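Local coordinates for protein branched-chain amino acid aminotransferase (Thermoproteus uzoniensis, PDB 5CE8) that probably transfers the amino group of leucine, isoleucine and valine to 2-oxoglutarate, using pyridoxal 5'-phosphate as cofactor, at residues P158-K162 with G218-G222. Numbering follows the deposited sequence.
With PLP (pyridoxal-5'-phosphate), chain D.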
# COMPACT_ATOMS: atom_id res chain seq x y z
N PRO A 158 11.96 -13.52 -0.92
CA PRO A 158 11.11 -14.72 -0.92
C PRO A 158 11.04 -15.31 0.44
O PRO A 158 11.73 -16.28 0.76
CB PRO A 158 11.75 -15.64 -2.00
CG PRO A 158 13.04 -15.12 -2.22
CD PRO A 158 13.13 -13.71 -1.76
N VAL A 159 10.19 -14.66 1.26
CA VAL A 159 10.07 -14.91 2.64
C VAL A 159 9.82 -16.34 3.07
O VAL A 159 10.28 -16.77 4.12
CB VAL A 159 9.08 -14.01 3.31
CG1 VAL A 159 9.78 -12.71 3.48
CG2 VAL A 159 7.78 -13.88 2.52
N MET A 160 9.21 -17.11 2.19
CA MET A 160 8.96 -18.54 2.50
C MET A 160 10.27 -19.31 2.50
O MET A 160 10.29 -20.40 2.91
CB MET A 160 8.01 -19.13 1.47
CG MET A 160 6.65 -18.40 1.54
SD MET A 160 5.13 -19.11 0.90
CE MET A 160 5.51 -20.84 1.10
N ALA A 161 11.31 -18.77 1.91
CA ALA A 161 12.59 -19.45 1.96
C ALA A 161 13.25 -19.05 3.26
O ALA A 161 13.21 -17.87 3.61
CB ALA A 161 13.41 -19.01 0.84
N LYS A 162 13.95 -20.00 3.90
CA LYS A 162 14.70 -19.74 5.14
C LYS A 162 16.04 -19.21 4.72
O LYS A 162 17.11 -19.89 4.74
CB LYS A 162 14.73 -20.99 5.96
CG LYS A 162 14.96 -20.68 7.45
CD LYS A 162 14.56 -21.92 8.34
CE LYS A 162 14.77 -21.67 9.78
NZ LYS A 162 13.74 -20.69 10.25
N GLY A 218 2.94 -13.99 4.47
CA GLY A 218 4.28 -13.61 4.66
C GLY A 218 5.03 -14.41 5.71
O GLY A 218 6.00 -13.96 6.08
N ILE A 219 4.55 -15.59 6.17
CA ILE A 219 5.26 -16.45 7.16
C ILE A 219 6.30 -17.35 6.52
O ILE A 219 6.30 -17.56 5.27
CB ILE A 219 4.29 -17.33 8.02
CG1 ILE A 219 3.43 -18.27 7.13
CG2 ILE A 219 3.29 -16.45 8.78
CD1 ILE A 219 2.72 -19.37 7.88
N LEU A 220 7.23 -17.81 7.36
CA LEU A 220 7.94 -19.00 7.00
C LEU A 220 7.04 -20.17 7.47
O LEU A 220 6.46 -20.08 8.57
CB LEU A 220 9.29 -18.96 7.67
CG LEU A 220 10.01 -20.18 7.08
CD1 LEU A 220 11.25 -19.67 6.37
CD2 LEU A 220 10.18 -21.25 8.10
N GLU A 221 6.82 -21.14 6.59
CA GLU A 221 6.05 -22.39 6.84
C GLU A 221 6.77 -23.27 7.88
O GLU A 221 7.49 -24.13 7.53
CB GLU A 221 5.80 -23.16 5.56
CG GLU A 221 4.84 -24.36 5.77
CD GLU A 221 4.37 -24.99 4.48
OE1 GLU A 221 4.88 -24.62 3.38
OE2 GLU A 221 3.52 -25.93 4.52
N GLY A 222 6.57 -23.04 9.17
CA GLY A 222 7.30 -23.74 10.15
C GLY A 222 6.81 -25.17 10.18
O GLY A 222 5.60 -25.47 9.99
N1 PLP D . 9.42 -18.13 11.50
C2 PLP D . 10.50 -17.74 10.84
C2A PLP D . 10.62 -16.34 10.32
C3 PLP D . 11.65 -18.63 10.69
O3 PLP D . 12.81 -18.17 10.08
C4 PLP D . 11.54 -20.01 11.25
C4A PLP D . 12.66 -21.03 11.14
C5 PLP D . 10.26 -20.33 11.94
C6 PLP D . 9.26 -19.31 12.01
C5A PLP D . 9.96 -21.62 12.63
O4P PLP D . 10.11 -22.71 11.80
P PLP D . 10.37 -24.13 12.44
O1P PLP D . 11.66 -24.08 13.33
O2P PLP D . 9.11 -24.54 13.08
O3P PLP D . 10.74 -25.08 11.34
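Val159 and Gly218 open a largely buried contact between two loops that help to line the cofactor site of this fold-type IV (class IV) aminotransferase. One methyl of Val159, CG2, lies 4.0 Å from Gly218 O, a carbonyl whose hydrogen-bond donor is Arg151 NE. Val159 and Met160 are the middle residues of a type I turn closed by Ala161 N to Pro158 O at 2.8 Å, and the Val159 carbonyl is turned toward the second loop. Although the CB of Met160 points away from that loop, its CG passes 3.8 Å from Ile219 O, and the chain brings CE only loosely up to Glu221 OE1, at 4.5 Å; that carboxylate oxygen forms a salt bridge with Arg206 of the second subunit. Beyond Ala161, the end of Leu220 reaches back under the turn: CD1 touches Met160 O from the flank at 3.7 Å and is equally near Lys162 CA. Leu220 lies over one face of the pyridine ring, with CB 3.6 Å from C2 of PLP and CD2 3.6 Å from C4. Lys162 leaves with CG anti to its backbone N (chi1 -157°) and runs extended, roughly perpendicular to Leu220, its CB against CD1. It then turns at chi4 (71°) toward the cofactor to make the internal aldimine of these enzymes, NZ bonded to C4A of PLP at 1.4 Å.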